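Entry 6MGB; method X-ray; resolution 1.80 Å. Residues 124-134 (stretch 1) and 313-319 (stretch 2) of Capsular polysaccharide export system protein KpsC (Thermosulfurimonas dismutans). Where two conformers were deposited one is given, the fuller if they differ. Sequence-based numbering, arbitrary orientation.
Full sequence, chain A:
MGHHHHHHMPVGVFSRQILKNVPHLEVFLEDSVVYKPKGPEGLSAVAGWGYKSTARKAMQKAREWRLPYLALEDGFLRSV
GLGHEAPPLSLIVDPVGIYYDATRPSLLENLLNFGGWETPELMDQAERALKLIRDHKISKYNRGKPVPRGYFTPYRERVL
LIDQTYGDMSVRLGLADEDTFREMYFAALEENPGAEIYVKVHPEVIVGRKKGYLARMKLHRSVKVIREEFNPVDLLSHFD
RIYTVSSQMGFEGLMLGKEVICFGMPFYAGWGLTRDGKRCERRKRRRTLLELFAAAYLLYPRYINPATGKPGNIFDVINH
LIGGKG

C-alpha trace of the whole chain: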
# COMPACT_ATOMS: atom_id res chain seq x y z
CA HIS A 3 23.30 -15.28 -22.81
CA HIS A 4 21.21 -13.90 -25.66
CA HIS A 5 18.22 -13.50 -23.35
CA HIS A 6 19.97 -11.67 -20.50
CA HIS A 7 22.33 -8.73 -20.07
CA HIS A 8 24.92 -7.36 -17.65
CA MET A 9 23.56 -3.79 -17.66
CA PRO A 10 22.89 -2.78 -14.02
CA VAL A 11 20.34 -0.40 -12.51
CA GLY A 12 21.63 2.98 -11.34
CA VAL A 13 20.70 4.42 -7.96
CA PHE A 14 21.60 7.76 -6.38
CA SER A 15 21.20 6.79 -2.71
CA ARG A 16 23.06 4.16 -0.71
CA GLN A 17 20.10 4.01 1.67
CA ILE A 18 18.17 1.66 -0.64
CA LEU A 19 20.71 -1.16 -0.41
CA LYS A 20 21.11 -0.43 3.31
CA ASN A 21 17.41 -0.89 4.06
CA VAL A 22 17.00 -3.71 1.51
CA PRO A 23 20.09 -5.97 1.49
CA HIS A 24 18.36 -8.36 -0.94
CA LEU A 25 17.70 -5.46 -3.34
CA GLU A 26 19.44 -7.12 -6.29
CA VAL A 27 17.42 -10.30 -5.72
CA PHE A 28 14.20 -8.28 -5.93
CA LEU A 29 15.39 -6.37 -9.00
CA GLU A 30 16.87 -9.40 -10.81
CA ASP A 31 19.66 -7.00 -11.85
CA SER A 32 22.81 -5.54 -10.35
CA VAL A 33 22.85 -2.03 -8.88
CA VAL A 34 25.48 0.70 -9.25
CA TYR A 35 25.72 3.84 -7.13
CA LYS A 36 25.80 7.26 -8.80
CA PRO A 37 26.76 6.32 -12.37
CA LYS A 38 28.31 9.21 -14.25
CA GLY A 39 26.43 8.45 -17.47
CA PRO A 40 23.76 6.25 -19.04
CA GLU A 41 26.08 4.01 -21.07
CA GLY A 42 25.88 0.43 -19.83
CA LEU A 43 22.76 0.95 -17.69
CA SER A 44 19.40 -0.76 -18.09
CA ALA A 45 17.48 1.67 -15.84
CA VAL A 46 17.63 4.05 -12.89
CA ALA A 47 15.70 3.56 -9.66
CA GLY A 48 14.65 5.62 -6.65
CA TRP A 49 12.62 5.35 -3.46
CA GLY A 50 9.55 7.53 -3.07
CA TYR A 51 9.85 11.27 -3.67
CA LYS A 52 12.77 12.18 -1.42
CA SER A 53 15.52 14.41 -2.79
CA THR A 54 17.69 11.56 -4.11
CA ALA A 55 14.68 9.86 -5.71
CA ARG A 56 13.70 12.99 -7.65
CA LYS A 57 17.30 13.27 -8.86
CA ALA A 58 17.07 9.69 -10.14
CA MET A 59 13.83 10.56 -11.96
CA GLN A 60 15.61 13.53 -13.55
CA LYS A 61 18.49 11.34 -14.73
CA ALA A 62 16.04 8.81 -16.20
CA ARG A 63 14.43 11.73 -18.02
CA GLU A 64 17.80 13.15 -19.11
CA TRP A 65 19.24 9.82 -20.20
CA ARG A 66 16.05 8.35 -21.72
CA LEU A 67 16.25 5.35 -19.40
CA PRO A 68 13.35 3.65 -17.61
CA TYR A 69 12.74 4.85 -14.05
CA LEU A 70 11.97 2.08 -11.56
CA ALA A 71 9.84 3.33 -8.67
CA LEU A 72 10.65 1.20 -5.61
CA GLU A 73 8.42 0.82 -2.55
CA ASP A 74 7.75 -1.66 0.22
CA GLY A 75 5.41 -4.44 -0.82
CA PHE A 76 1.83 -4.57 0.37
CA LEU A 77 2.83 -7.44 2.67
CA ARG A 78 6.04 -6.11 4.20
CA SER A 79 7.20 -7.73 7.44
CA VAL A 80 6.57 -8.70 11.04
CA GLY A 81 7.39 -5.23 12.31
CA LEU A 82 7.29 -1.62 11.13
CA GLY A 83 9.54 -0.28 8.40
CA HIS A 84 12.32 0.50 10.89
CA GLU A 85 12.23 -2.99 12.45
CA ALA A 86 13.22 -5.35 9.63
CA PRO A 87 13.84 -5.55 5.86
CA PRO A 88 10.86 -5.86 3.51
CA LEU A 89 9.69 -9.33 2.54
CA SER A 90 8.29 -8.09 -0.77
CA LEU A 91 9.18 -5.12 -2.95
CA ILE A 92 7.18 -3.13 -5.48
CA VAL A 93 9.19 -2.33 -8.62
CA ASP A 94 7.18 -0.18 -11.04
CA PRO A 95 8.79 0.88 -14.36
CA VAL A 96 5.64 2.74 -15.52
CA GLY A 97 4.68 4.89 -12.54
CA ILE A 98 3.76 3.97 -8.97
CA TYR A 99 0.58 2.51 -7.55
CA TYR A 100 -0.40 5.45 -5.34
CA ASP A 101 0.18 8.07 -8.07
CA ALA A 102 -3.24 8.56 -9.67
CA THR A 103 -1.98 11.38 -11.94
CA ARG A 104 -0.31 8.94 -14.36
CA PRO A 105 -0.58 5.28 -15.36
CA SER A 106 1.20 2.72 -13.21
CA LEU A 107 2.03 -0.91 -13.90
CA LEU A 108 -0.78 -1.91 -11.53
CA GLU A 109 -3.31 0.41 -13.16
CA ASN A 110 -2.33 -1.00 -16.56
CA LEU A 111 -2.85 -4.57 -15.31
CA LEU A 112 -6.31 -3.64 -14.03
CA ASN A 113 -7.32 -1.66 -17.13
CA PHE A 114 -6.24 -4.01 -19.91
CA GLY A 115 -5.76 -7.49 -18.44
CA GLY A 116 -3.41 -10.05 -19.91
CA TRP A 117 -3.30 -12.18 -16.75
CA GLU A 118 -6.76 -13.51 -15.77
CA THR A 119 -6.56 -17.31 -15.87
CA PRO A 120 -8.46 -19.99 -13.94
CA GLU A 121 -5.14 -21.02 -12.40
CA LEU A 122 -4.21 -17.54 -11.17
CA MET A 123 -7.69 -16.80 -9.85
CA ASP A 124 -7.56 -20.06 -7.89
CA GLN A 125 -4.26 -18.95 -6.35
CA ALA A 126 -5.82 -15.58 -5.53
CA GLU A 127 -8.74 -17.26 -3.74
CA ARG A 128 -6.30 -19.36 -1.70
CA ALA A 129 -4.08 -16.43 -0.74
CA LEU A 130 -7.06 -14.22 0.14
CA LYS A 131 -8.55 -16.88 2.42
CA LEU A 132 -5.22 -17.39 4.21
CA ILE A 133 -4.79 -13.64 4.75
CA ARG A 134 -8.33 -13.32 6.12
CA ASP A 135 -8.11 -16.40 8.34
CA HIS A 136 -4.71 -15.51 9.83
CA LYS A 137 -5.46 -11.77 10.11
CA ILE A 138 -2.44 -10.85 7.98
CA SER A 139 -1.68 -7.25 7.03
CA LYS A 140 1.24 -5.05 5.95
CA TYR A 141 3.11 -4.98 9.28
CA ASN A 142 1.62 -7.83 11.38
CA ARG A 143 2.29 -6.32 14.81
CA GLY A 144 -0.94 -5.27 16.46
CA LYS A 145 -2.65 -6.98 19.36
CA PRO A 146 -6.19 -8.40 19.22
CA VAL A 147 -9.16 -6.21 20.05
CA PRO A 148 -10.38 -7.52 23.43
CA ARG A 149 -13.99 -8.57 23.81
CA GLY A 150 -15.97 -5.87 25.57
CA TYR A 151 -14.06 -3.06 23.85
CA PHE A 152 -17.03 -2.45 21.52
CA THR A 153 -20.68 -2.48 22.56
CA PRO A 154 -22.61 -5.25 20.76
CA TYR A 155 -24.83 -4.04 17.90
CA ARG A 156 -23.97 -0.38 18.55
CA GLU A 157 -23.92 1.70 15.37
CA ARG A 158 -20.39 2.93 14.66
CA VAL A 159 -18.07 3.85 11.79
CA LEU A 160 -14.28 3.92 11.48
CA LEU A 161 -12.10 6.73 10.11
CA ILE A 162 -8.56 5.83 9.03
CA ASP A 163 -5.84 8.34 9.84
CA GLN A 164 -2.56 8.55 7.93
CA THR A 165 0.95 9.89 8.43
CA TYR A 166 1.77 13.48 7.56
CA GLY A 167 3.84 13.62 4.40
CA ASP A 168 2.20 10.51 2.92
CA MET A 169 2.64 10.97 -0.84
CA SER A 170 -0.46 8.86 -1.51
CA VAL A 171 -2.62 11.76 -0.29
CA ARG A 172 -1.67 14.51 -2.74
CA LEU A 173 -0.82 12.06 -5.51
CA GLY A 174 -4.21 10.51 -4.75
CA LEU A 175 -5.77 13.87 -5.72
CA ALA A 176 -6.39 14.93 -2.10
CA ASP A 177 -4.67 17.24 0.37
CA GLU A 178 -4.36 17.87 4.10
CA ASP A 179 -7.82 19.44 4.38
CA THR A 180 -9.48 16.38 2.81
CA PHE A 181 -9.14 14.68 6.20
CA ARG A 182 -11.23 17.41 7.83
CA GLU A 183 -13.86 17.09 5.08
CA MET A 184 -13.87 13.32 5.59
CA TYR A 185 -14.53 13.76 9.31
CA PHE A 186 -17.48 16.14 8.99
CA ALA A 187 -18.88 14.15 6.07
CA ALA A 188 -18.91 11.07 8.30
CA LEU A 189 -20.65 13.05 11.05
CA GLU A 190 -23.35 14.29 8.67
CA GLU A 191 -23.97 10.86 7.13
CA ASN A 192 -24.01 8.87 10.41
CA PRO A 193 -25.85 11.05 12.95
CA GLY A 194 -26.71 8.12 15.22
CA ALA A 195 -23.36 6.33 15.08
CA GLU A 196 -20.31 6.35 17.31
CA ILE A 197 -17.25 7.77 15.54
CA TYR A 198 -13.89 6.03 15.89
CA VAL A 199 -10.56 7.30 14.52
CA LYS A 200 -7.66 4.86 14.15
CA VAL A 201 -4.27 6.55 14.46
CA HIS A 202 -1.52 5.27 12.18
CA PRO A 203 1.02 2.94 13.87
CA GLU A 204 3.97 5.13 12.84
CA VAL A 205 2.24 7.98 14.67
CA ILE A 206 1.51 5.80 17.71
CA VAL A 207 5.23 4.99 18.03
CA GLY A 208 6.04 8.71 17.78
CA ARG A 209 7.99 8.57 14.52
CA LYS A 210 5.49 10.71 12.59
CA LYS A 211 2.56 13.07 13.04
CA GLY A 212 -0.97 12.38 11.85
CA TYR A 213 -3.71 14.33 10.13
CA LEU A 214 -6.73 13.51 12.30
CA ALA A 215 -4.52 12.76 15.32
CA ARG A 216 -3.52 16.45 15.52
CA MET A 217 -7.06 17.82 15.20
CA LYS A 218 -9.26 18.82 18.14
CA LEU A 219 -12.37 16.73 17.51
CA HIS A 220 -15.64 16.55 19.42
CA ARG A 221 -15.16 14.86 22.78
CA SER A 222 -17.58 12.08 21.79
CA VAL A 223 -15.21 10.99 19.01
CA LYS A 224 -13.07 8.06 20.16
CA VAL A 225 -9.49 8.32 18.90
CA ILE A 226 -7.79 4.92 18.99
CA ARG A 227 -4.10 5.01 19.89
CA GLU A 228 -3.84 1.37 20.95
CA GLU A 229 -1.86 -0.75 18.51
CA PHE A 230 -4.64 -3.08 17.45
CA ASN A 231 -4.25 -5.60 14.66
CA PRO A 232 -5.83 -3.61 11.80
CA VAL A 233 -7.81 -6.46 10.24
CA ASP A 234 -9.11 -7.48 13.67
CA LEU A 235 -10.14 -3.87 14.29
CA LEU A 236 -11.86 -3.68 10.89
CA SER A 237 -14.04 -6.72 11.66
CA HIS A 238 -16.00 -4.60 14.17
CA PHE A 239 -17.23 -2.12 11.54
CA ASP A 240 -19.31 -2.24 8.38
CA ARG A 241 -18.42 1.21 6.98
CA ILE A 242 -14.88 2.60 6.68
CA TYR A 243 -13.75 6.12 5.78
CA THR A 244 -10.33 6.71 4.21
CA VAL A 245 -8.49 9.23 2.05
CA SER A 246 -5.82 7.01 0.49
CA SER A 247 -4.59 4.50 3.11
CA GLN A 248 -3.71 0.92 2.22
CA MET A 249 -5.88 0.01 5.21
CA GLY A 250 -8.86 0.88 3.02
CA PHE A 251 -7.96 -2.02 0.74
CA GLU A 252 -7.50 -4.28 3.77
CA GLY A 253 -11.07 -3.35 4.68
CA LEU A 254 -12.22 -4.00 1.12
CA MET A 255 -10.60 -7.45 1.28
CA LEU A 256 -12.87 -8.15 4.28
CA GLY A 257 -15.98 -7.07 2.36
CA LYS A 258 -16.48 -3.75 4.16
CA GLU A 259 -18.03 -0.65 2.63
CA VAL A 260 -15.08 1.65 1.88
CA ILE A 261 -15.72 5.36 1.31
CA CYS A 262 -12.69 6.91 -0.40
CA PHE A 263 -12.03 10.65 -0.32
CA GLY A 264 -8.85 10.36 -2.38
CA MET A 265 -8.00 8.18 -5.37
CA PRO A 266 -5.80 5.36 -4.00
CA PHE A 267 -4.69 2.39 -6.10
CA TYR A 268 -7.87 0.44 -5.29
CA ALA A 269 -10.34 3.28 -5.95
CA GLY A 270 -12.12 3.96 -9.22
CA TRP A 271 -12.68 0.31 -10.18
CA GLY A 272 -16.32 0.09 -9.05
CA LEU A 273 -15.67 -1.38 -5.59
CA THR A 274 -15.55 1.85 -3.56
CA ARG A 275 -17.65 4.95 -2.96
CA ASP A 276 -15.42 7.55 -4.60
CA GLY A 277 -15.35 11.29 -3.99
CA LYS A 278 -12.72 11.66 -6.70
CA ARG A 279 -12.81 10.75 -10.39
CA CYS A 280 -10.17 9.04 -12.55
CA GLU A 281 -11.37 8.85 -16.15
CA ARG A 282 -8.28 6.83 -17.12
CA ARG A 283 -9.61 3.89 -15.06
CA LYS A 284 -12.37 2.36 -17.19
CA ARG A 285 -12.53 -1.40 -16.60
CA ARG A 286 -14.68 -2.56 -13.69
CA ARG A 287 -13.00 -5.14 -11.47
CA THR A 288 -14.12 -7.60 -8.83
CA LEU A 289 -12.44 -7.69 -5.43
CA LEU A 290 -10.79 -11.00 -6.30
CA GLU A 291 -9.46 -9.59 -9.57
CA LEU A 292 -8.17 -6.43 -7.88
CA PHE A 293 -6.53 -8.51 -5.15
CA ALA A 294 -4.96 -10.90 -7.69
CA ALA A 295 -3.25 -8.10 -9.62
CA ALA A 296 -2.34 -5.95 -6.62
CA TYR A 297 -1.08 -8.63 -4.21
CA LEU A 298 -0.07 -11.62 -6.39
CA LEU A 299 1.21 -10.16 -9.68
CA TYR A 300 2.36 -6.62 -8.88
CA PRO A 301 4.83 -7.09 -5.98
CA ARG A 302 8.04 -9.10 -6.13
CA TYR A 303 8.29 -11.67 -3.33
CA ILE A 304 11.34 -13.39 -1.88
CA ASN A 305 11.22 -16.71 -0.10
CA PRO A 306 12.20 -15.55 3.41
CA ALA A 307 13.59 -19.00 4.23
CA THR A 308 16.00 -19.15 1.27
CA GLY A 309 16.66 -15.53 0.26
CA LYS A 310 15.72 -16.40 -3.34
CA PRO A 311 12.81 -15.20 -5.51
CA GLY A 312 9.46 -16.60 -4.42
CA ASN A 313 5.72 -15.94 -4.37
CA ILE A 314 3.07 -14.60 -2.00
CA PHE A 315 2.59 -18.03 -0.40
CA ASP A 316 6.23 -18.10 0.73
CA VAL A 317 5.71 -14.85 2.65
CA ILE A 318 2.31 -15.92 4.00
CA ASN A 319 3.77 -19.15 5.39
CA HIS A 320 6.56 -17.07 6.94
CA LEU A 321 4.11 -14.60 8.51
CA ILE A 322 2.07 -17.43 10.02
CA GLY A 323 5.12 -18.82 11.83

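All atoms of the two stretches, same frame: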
# COMPACT_ATOMS: atom_id res chain seq x y z
N ASP A 124 -7.54 -19.08 -8.97
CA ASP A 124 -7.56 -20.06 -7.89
C ASP A 124 -6.50 -19.73 -6.85
O ASP A 124 -6.78 -19.78 -5.64
CB ASP A 124 -7.34 -21.47 -8.44
CG ASP A 124 -8.54 -21.99 -9.21
OD1 ASP A 124 -8.35 -22.72 -10.20
OD2 ASP A 124 -9.68 -21.66 -8.83
N GLN A 125 -5.28 -19.40 -7.29
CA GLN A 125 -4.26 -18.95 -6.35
C GLN A 125 -4.74 -17.75 -5.55
O GLN A 125 -4.55 -17.69 -4.33
CB GLN A 125 -2.97 -18.62 -7.09
CG GLN A 125 -2.27 -19.81 -7.71
CD GLN A 125 -0.93 -19.45 -8.33
OE1 GLN A 125 -0.54 -18.28 -8.33
NE2 GLN A 125 -0.23 -20.44 -8.86
N ALA A 126 -5.36 -16.78 -6.22
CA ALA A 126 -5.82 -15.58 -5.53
C ALA A 126 -6.84 -15.92 -4.45
O ALA A 126 -6.78 -15.37 -3.34
CB ALA A 126 -6.42 -14.59 -6.54
N GLU A 127 -7.78 -16.82 -4.75
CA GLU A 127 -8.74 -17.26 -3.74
C GLU A 127 -8.02 -17.86 -2.54
O GLU A 127 -8.36 -17.57 -1.38
CB GLU A 127 -9.71 -18.27 -4.34
CG GLU A 127 -10.71 -17.67 -5.31
CD GLU A 127 -11.72 -18.70 -5.81
OE1 GLU A 127 -11.69 -19.84 -5.32
OE2 GLU A 127 -12.53 -18.36 -6.70
N ARG A 128 -7.03 -18.71 -2.79
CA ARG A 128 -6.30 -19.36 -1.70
C ARG A 128 -5.57 -18.33 -0.85
O ARG A 128 -5.65 -18.36 0.39
CB ARG A 128 -5.32 -20.38 -2.27
CG ARG A 128 -5.92 -21.76 -2.52
CD ARG A 128 -5.39 -22.38 -3.81
NE ARG A 128 -3.93 -22.36 -3.88
CZ ARG A 128 -3.23 -22.57 -4.99
NH1 ARG A 128 -3.85 -22.82 -6.13
NH2 ARG A 128 -1.91 -22.54 -4.96
N ALA A 129 -4.84 -17.42 -1.49
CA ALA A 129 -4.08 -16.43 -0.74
C ALA A 129 -5.00 -15.51 0.05
O ALA A 129 -4.72 -15.16 1.20
CB ALA A 129 -3.20 -15.62 -1.69
N LEU A 130 -6.13 -15.10 -0.55
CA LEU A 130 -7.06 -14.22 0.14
C LEU A 130 -7.63 -14.89 1.38
O LEU A 130 -7.74 -14.27 2.44
CB LEU A 130 -8.17 -13.79 -0.82
CG LEU A 130 -9.24 -12.85 -0.26
CD1 LEU A 130 -8.63 -11.54 0.23
CD2 LEU A 130 -10.29 -12.58 -1.33
N LYS A 131 -8.01 -16.17 1.27
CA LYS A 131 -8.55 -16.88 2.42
C LYS A 131 -7.52 -16.97 3.54
O LYS A 131 -7.84 -16.76 4.71
CB LYS A 131 -9.03 -18.27 2.02
CG LYS A 131 -9.53 -19.10 3.19
CD LYS A 131 -10.08 -20.45 2.74
CE LYS A 131 -10.34 -21.35 3.94
NZ LYS A 131 -11.18 -20.70 4.98
N LEU A 132 -6.27 -17.29 3.20
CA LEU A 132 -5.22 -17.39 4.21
C LEU A 132 -5.01 -16.06 4.91
O LEU A 132 -4.86 -16.01 6.14
CB LEU A 132 -3.92 -17.88 3.58
CG LEU A 132 -3.86 -19.37 3.22
CD1 LEU A 132 -2.68 -19.65 2.30
CD2 LEU A 132 -3.76 -20.23 4.47
N ILE A 133 -5.00 -14.96 4.15
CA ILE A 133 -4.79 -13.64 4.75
C ILE A 133 -5.94 -13.29 5.68
O ILE A 133 -5.73 -12.75 6.77
CB ILE A 133 -4.60 -12.59 3.64
CG1 ILE A 133 -3.25 -12.79 2.96
CG2 ILE A 133 -4.71 -11.18 4.21
CD1 ILE A 133 -3.07 -11.99 1.68
N ARG A 134 -7.17 -13.59 5.27
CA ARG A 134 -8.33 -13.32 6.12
C ARG A 134 -8.29 -14.18 7.38
O ARG A 134 -8.46 -13.69 8.50
CB ARG A 134 -9.62 -13.58 5.35
CG ARG A 134 -9.91 -12.59 4.24
CD ARG A 134 -11.04 -13.09 3.35
NE ARG A 134 -11.54 -12.06 2.44
CZ ARG A 134 -12.43 -12.28 1.48
NH1 ARG A 134 -12.84 -11.28 0.71
NH2 ARG A 134 -12.92 -13.50 1.28
N ASN A 313 7.07 -16.39 -4.08
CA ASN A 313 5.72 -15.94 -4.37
C ASN A 313 5.03 -15.57 -3.06
O ASN A 313 5.60 -15.72 -1.97
CB ASN A 313 4.93 -17.00 -5.14
CG ASN A 313 4.88 -18.33 -4.41
OD1 ASN A 313 4.66 -18.38 -3.20
ND2 ASN A 313 5.09 -19.42 -5.14
N ILE A 314 3.79 -15.10 -3.17
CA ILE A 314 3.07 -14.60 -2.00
C ILE A 314 2.92 -15.68 -0.94
O ILE A 314 2.91 -15.39 0.26
CB ILE A 314 1.70 -14.03 -2.42
CG1 ILE A 314 1.04 -13.31 -1.24
CG2 ILE A 314 0.81 -15.15 -2.95
CD1 ILE A 314 -0.26 -12.61 -1.59
N PHE A 315 2.80 -16.94 -1.36
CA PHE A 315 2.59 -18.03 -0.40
C PHE A 315 3.83 -18.28 0.44
O PHE A 315 3.71 -18.75 1.58
CB PHE A 315 2.17 -19.29 -1.15
CG PHE A 315 0.85 -19.17 -1.85
CD1 PHE A 315 -0.34 -19.27 -1.14
CD2 PHE A 315 0.79 -18.93 -3.21
CE1 PHE A 315 -1.56 -19.15 -1.77
CE2 PHE A 315 -0.43 -18.81 -3.85
CZ PHE A 315 -1.61 -18.92 -3.13
N ASP A 316 5.02 -17.98 -0.08
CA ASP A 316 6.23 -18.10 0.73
C ASP A 316 6.21 -17.10 1.88
O ASP A 316 6.60 -17.42 3.01
CB ASP A 316 7.47 -17.89 -0.13
CG ASP A 316 7.60 -18.93 -1.23
OD1 ASP A 316 7.29 -20.11 -0.96
OD2 ASP A 316 8.01 -18.57 -2.35
N VAL A 317 5.76 -15.87 1.61
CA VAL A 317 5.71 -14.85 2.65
C VAL A 317 4.57 -15.13 3.63
O VAL A 317 4.73 -14.96 4.84
CB VAL A 317 5.60 -13.45 2.02
CG1 VAL A 317 5.18 -12.41 3.04
CG2 VAL A 317 6.93 -13.07 1.38
N ILE A 318 3.42 -15.57 3.12
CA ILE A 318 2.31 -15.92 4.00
C ILE A 318 2.75 -16.98 5.00
O ILE A 318 2.60 -16.82 6.22
CB ILE A 318 1.09 -16.38 3.18
CG1 ILE A 318 0.50 -15.20 2.41
CG2 ILE A 318 0.02 -16.98 4.10
CD1 ILE A 318 -0.65 -15.56 1.48
N ASN A 319 3.31 -18.09 4.50
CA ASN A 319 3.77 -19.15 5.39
C ASN A 319 4.78 -18.63 6.40
O ASN A 319 4.82 -19.10 7.54
CB ASN A 319 4.37 -20.30 4.58
CG ASN A 319 3.32 -21.21 3.98
OD1 ASN A 319 2.18 -21.26 4.46
ND2 ASN A 319 3.69 -21.93 2.93

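Residues 124-134 lie within a longer helix, and 314-319 open a second one. The two run nearly parallel, their N-to-C directions 16° apart and their axes 10.8 Å apart at closest approach. At such a shallow angle successive turns can stay in register: A129 CA lies 6.9 Å from F315 CA, and I133 CA lies 7.5 Å from I318 CA.

N313 caps the second helix. N313 OD1 accepts from D316 N at 3.2 Å and, weakly, from F315 N at 3.0 Å, while a hydrogen bond running the other way joins N313 N to D316 OD2 at 2.9 Å. Asparagine suits the N-cap because its short side chain can accept from amides at the start of the helix; for D316 N this adds to a weak backbone bond to N313 O at 3.0 Å. Neither N313 nor D316 touches the first helix.

No hydrogen bond links the stretches; packing joins them, burying 348 Å² in all. F315 supplies the largest share. Its CA-CB bond points sideways, but with chi1 in the m well the ring reaches into a hole formed by Q125, R128, A129 and L132. Q125 O lies 3.4 Å from F315 CZ, near the plane of the ring, yet this carbonyl is already engaged by A129 N (2.9 Å) in the helix. R128 CB and L132 CD1 also meet the ring edge, at 4.0 Å from F315 CE1 and 4.2 Å from F315 CD1. The aliphatic start of R128 therefore packs here although the residue is exposed.

A129 suits the close approach of the backbones: its single methyl carbon, CB, is 3.9 Å from F315 CE1, 4.2 Å from I314 CD1 and 4.1 Å from I318 CD1. Beside it, longer aliphatic chains fill the space. I318 CD1 packs 4.1 Å from I133 CG1, and I318 CG2 lies 4.1 Å from L132 CB. I314, buried like I133 and I318, extends its t,t chain to bring CD1 within 4.4 Å of I133 CD1.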